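Local coordinates for putative exported protein (Bacteroides fragilis, PDB 3FZX), which is of unknown function but binds calcium and, as a probably exported relative of the LolA/LolB lipoprotein carriers, possibly binds lipid, at residues T158-F163 with S211-I216; Q18-C23 with T31-Y36. All coordinates share one frame; numbering follows the deposited sequence.

Both contacts belong to one antiparallel sheet that closes on itself as a barrel, broadly consistent with membership of the LolA/LolB clan. Contact 2 comes first along the chain and joins the two strands of the opening hairpin, 18-25 and 30-44. Contact 1 follows it and sets the turn between strands 136-158 and 161-175 against the last strand, 207-217. Their centres lie about 10 Å apart, because strand 207-217 is the sheet neighbour of strand 18-25: Glu214 N sits 2.8 Å from Thr20 O, probably a hydrogen bond. The first and last strands thus meet at the barrel's seam, with one contact to each side of that junction. Both lie away from the calcium sites.

Contact 1: T158-F163 with S211-I216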
loop_
_atom_site.group_PDB
_atom_site.type_symbol
_atom_site.label_atom_id
_atom_site.label_comp_id
_atom_site.label_asym_id
_atom_site.label_seq_id
_atom_site.Cartn_x
_atom_site.Cartn_y
_atom_site.Cartn_z
ATOM N N THR A 158 13.099 -13.362 23.964
ATOM C CA THR A 158 11.687 -13.630 23.825
ATOM C C THR A 158 11.432 -15.134 24.020
ATOM O O THR A 158 12.395 -15.939 24.075
ATOM C CB THR A 158 11.162 -13.228 22.421
ATOM O OG1 THR A 158 11.495 -14.253 21.482
ATOM C CG2 THR A 158 11.729 -11.893 21.962
ATOM N N PRO A 159 10.141 -15.528 24.115
ATOM C CA PRO A 159 9.842 -16.973 24.193
ATOM C C PRO A 159 10.318 -17.788 22.981
ATOM O O PRO A 159 10.606 -18.980 23.130
ATOM C CB PRO A 159 8.319 -17.005 24.356
ATOM C CG PRO A 159 8.023 -15.727 25.125
ATOM C CD PRO A 159 8.988 -14.708 24.539
ATOM N N ALA A 160 10.420 -17.150 21.816
ATOM C CA ALA A 160 10.973 -17.798 20.615
ATOM C C ALA A 160 12.505 -17.805 20.598
ATOM O O ALA A 160 13.093 -18.505 19.804
ATOM C CB ALA A 160 10.422 -17.153 19.316
ATOM N N GLY A 161 13.154 -17.040 21.458
ATOM C CA GLY A 161 14.614 -16.991 21.516
ATOM C C GLY A 161 15.133 -15.562 21.651
ATOM O O GLY A 161 14.360 -14.618 21.869
ATOM N N ALA A 162 16.452 -15.427 21.537
ATOM C CA ALA A 162 17.154 -14.150 21.646
ATOM C C ALA A 162 17.537 -13.704 20.233
ATOM O O ALA A 162 18.173 -14.456 19.480
ATOM C CB ALA A 162 18.402 -14.276 22.544
ATOM N N PHE A 163 17.135 -12.493 19.874
ATOM C CA PHE A 163 17.374 -11.942 18.545
ATOM C C PHE A 163 18.017 -10.548 18.630
ATOM O O PHE A 163 17.615 -9.713 19.442
ATOM C CB PHE A 163 16.054 -11.891 17.783
ATOM C CG PHE A 163 15.413 -13.230 17.643
ATOM C CD1 PHE A 163 15.895 -14.152 16.711
ATOM C CD2 PHE A 163 14.355 -13.600 18.460
ATOM C CE1 PHE A 163 15.321 -15.430 16.600
ATOM C CE2 PHE A 163 13.784 -14.876 18.361
ATOM C CZ PHE A 163 14.253 -15.780 17.427
ATOM N N SER A 211 3.581 -6.292 22.820
ATOM C CA SER A 211 3.566 -7.573 22.152
ATOM C C SER A 211 4.985 -8.129 22.085
ATOM O O SER A 211 5.958 -7.371 22.086
ATOM C CB SER A 211 2.936 -7.431 20.764
ATOM O OG SER A 211 3.828 -6.831 19.851
ATOM N N VAL A 212 5.092 -9.461 22.076
ATOM C CA VAL A 212 6.361 -10.175 22.080
ATOM C C VAL A 212 6.246 -11.402 21.167
ATOM O O VAL A 212 5.257 -12.141 21.202
ATOM C CB VAL A 212 6.742 -10.667 23.513
ATOM C CG1 VAL A 212 8.155 -11.263 23.533
ATOM C CG2 VAL A 212 6.627 -9.525 24.533
ATOM N N LEU A 213 7.261 -11.604 20.344
ATOM C CA LEU A 213 7.395 -12.797 19.515
ATOM C C LEU A 213 7.291 -14.024 20.409
ATOM O O LEU A 213 7.974 -14.124 21.423
ATOM C CB LEU A 213 8.758 -12.790 18.809
ATOM C CG LEU A 213 9.071 -13.975 17.873
ATOM C CD1 LEU A 213 8.106 -14.042 16.732
ATOM C CD2 LEU A 213 10.531 -13.868 17.416
ATOM N N GLU A 214 6.424 -14.948 20.024
ATOM C CA GLU A 214 6.129 -16.128 20.810
ATOM C C GLU A 214 6.654 -17.422 20.168
ATOM O O GLU A 214 7.095 -18.312 20.871
ATOM C CB GLU A 214 4.598 -16.204 21.014
ATOM C CG GLU A 214 4.056 -17.468 21.693
ATOM C CD GLU A 214 4.491 -17.626 23.127
ATOM O OE1 GLU A 214 4.984 -16.641 23.702
ATOM O OE2 GLU A 214 4.290 -18.717 23.703
ATOM N N ARG A 215 6.590 -17.542 18.845
ATOM C CA ARG A 215 6.978 -18.788 18.194
ATOM C C ARG A 215 7.354 -18.589 16.715
ATOM O O ARG A 215 6.722 -17.791 16.019
ATOM C CB ARG A 215 5.799 -19.778 18.295
ATOM C CG ARG A 215 6.097 -21.193 17.833
ATOM C CD ARG A 215 4.845 -22.057 17.728
ATOM N NE ARG A 215 5.170 -23.366 17.143
ATOM C CZ ARG A 215 4.292 -24.318 16.791
ATOM N NH1 ARG A 215 2.980 -24.148 16.956
ATOM N NH2 ARG A 215 4.736 -25.461 16.260
ATOM N N ILE A 216 8.387 -19.322 16.277
ATOM C CA ILE A 216 8.801 -19.431 14.890
ATOM C C ILE A 216 8.700 -20.916 14.527
ATOM O O ILE A 216 9.284 -21.742 15.201
ATOM C CB ILE A 216 10.264 -18.959 14.709
ATOM C CG1 ILE A 216 10.397 -17.453 15.013
ATOM C CG2 ILE A 216 10.741 -19.218 13.284
ATOM C CD1 ILE A 216 11.833 -16.973 15.212
#
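The carbonyl oxygen of Gly161 is gripped twice by Thr158, the residue whose CB packs on Leu213 O: Thr158 N donates to Gly161 O at 2.7 Å, and Thr158 OG1 adds a second bond to it at 2.9 Å. With Gly161 N returning a bond to Thr158 O, this closes a type I turn, the tip of the beta hairpin made by strands 136-158 and 161-175. No hydrogen bond joins the turn to 211-216; the hold is mostly van der Waals packing. Pro159 lies crosswise to two side chains, its CD 3.7 Å from Val212 CG1 and its CB 3.4 Å from Glu214 OE1. Glu214 starts out pointing away from the turn, but the bend at chi2 (66°) swings its CD back toward the proline. At Glu214 and Arg215 the last strand has a classic beta bulge, both residues facing Thr20 on strand 18-25. Beyond the proline, Ala160 CB presses on Leu213 CG at 3.7 Å. Leu213 then crosses Phe163 at about a right angle, its CD2 3.5 Å from Phe163 CE2, and both side chains also touch Ile193. Phe163 and Ile216 reach toward each other tip to tip, with Phe163 CZ 3.5 Å from Ile216 CD1.

Contact 2: Q18-C23 with T31-Y36; sequences QITRNC and TNILVY
Arg21, Leu34 and Tyr36 stand side by side on one face of this antiparallel beta hairpin and point the same way. The guanidinium plane is turned 34° from the Tyr36 ring, and Arg21 NH1 comes in at the ring's edge, 4.0 Å from Tyr36 CE2. Arg21 NH2 runs past Leu34 CD2 at 3.9 Å. The polar ends converge on Asp84, which forms a salt bridge with Arg21 NH1 and a hydrogen bond with Tyr36 OH, probably balancing the buried charge of the guanidinium. On the other face Thr20 and Ile33 meet obliquely, Thr20 CG2 only 3.4 Å from Ile33 CG2, tighter than usual; with CG2 anti to the backbone N, each residue turns that methyl into the contact. Val35 CG1 lies 3.8 Å from Gln18 CG. Arg21 and Leu34 exchange backbone bonds, each 2.8 Å from N to O. Toward the turn, Thr31 and Asn32 both face Cys23 in a classic beta bulge: Cys23 O takes Thr31 N at 2.8 Å and Asn32 N in a weak bond. Strand 207-217 hydrogen-bonds along the other edge of 18-23, the backbone of Ile33 hydrogen-bonds to that of Ala57 in strand 47-58, and Leu92 of helix 89-94 packs on Cys23 and Asn32.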
loop_
_atom_site.group_PDB
_atom_site.type_symbol
_atom_site.label_atom_id
_atom_site.label_comp_id
_atom_site.label_asym_id
_atom_site.label_seq_id
_atom_site.Cartn_x
_atom_site.Cartn_y
_atom_site.Cartn_z
ATOM N N GLN A 18 5.861 -19.916 9.709
ATOM C CA GLN A 18 4.780 -19.381 10.547
ATOM C C GLN A 18 5.331 -18.707 11.810
ATOM O O GLN A 18 6.108 -19.303 12.529
ATOM C CB GLN A 18 3.855 -20.536 10.923
ATOM C CG GLN A 18 2.424 -20.149 11.033
ATOM C CD GLN A 18 1.526 -21.352 11.147
ATOM O OE1 GLN A 18 1.025 -21.662 12.229
ATOM N NE2 GLN A 18 1.330 -22.053 10.032
ATOM N N ILE A 19 4.970 -17.450 12.028
ATOM C CA ILE A 19 5.447 -16.637 13.148
ATOM C C ILE A 19 4.227 -16.291 13.983
ATOM O O ILE A 19 3.200 -15.896 13.420
ATOM C CB ILE A 19 6.071 -15.284 12.671
ATOM C CG1 ILE A 19 7.341 -15.512 11.844
ATOM C CG2 ILE A 19 6.418 -14.368 13.839
ATOM C CD1 ILE A 19 8.323 -16.369 12.459
ATOM N N THR A 20 4.331 -16.456 15.304
ATOM C CA THR A 20 3.268 -16.104 16.233
ATOM C C THR A 20 3.779 -15.038 17.164
ATOM O O THR A 20 4.873 -15.161 17.693
ATOM C CB THR A 20 2.845 -17.300 17.050
ATOM O OG1 THR A 20 2.484 -18.337 16.147
ATOM C CG2 THR A 20 1.644 -16.968 17.987
ATOM N N ARG A 21 2.979 -13.987 17.347
ATOM C CA ARG A 21 3.286 -12.942 18.295
ATOM C C ARG A 21 2.075 -12.773 19.249
ATOM O O ARG A 21 0.919 -12.748 18.814
ATOM C CB ARG A 21 3.611 -11.655 17.545
ATOM C CG ARG A 21 4.385 -10.676 18.403
ATOM C CD ARG A 21 5.153 -9.607 17.647
ATOM N NE ARG A 21 4.257 -8.526 17.244
ATOM C CZ ARG A 21 3.843 -8.278 16.009
ATOM N NH1 ARG A 21 4.270 -9.011 14.988
ATOM N NH2 ARG A 21 3.006 -7.264 15.793
ATOM N N ASN A 22 2.352 -12.687 20.545
ATOM C CA ASN A 22 1.320 -12.524 21.569
ATOM C C ASN A 22 1.182 -11.054 21.956
ATOM O O ASN A 22 2.194 -10.335 21.997
ATOM C CB ASN A 22 1.647 -13.370 22.819
ATOM C CG ASN A 22 1.346 -14.838 22.623
ATOM O OD1 ASN A 22 0.896 -15.263 21.564
ATOM N ND2 ASN A 22 1.574 -15.616 23.653
ATOM N N CYS A 23 -0.060 -10.636 22.263
ATOM C CA CYS A 23 -0.376 -9.259 22.685
ATOM C C CYS A 23 -0.860 -9.234 24.102
ATOM O O CYS A 23 -1.708 -10.054 24.456
ATOM C CB CYS A 23 -1.483 -8.687 21.809
ATOM S SG CYS A 23 -0.999 -8.744 20.065
ATOM N N THR A 31 -4.168 -10.784 25.627
ATOM C CA THR A 31 -5.413 -10.360 24.960
ATOM C C THR A 31 -5.575 -10.972 23.568
ATOM O O THR A 31 -6.667 -11.374 23.179
ATOM C CB THR A 31 -5.512 -8.790 24.840
ATOM O OG1 THR A 31 -4.474 -8.266 23.989
ATOM C CG2 THR A 31 -5.386 -8.134 26.208
ATOM N N ASN A 32 -4.493 -11.060 22.799
ATOM C CA ASN A 32 -4.610 -11.525 21.414
ATOM C C ASN A 32 -3.392 -12.254 20.936
ATOM O O ASN A 32 -2.297 -12.086 21.483
ATOM C CB ASN A 32 -4.877 -10.343 20.454
ATOM C CG ASN A 32 -6.165 -9.600 20.774
ATOM O OD1 ASN A 32 -6.183 -8.724 21.630
ATOM N ND2 ASN A 32 -7.242 -9.968 20.111
ATOM N N ILE A 33 -3.596 -13.050 19.893
ATOM C CA ILE A 33 -2.520 -13.806 19.261
ATOM C C ILE A 33 -2.543 -13.498 17.777
ATOM O O ILE A 33 -3.605 -13.621 17.157
ATOM C CB ILE A 33 -2.713 -15.311 19.441
ATOM C CG1 ILE A 33 -2.849 -15.658 20.934
ATOM C CG2 ILE A 33 -1.562 -16.080 18.753
ATOM C CD1 ILE A 33 -3.332 -17.070 21.178
ATOM N N LEU A 34 -1.394 -13.075 17.227
ATOM C CA LEU A 34 -1.264 -12.783 15.799
ATOM C C LEU A 34 -0.375 -13.853 15.155
ATOM O O LEU A 34 0.732 -14.142 15.644
ATOM C CB LEU A 34 -0.653 -11.394 15.582
ATOM C CG LEU A 34 -0.350 -10.981 14.120
ATOM C CD1 LEU A 34 -1.627 -11.009 13.203
ATOM C CD2 LEU A 34 0.360 -9.605 14.051
ATOM N N VAL A 35 -0.852 -14.425 14.054
ATOM C CA VAL A 35 -0.147 -15.508 13.356
ATOM C C VAL A 35 0.018 -15.123 11.896
ATOM O O VAL A 35 -0.975 -14.797 11.223
ATOM C CB VAL A 35 -0.932 -16.839 13.399
ATOM C CG1 VAL A 35 -0.102 -17.957 12.753
ATOM C CG2 VAL A 35 -1.309 -17.213 14.818
ATOM N N TYR A 36 1.261 -15.132 11.421
ATOM C CA TYR A 36 1.568 -14.889 10.020
ATOM C C TYR A 36 2.036 -16.199 9.418
ATOM O O TYR A 36 2.798 -16.931 10.059
ATOM C CB TYR A 36 2.723 -13.903 9.891
ATOM C CG TYR A 36 2.421 -12.478 10.225
ATOM C CD1 TYR A 36 1.577 -11.718 9.409
ATOM C CD2 TYR A 36 3.041 -11.845 11.303
ATOM C CE1 TYR A 36 1.324 -10.349 9.684
ATOM C CE2 TYR A 36 2.799 -10.498 11.590
ATOM C CZ TYR A 36 1.939 -9.750 10.780
ATOM O OH TYR A 36 1.707 -8.413 11.069
#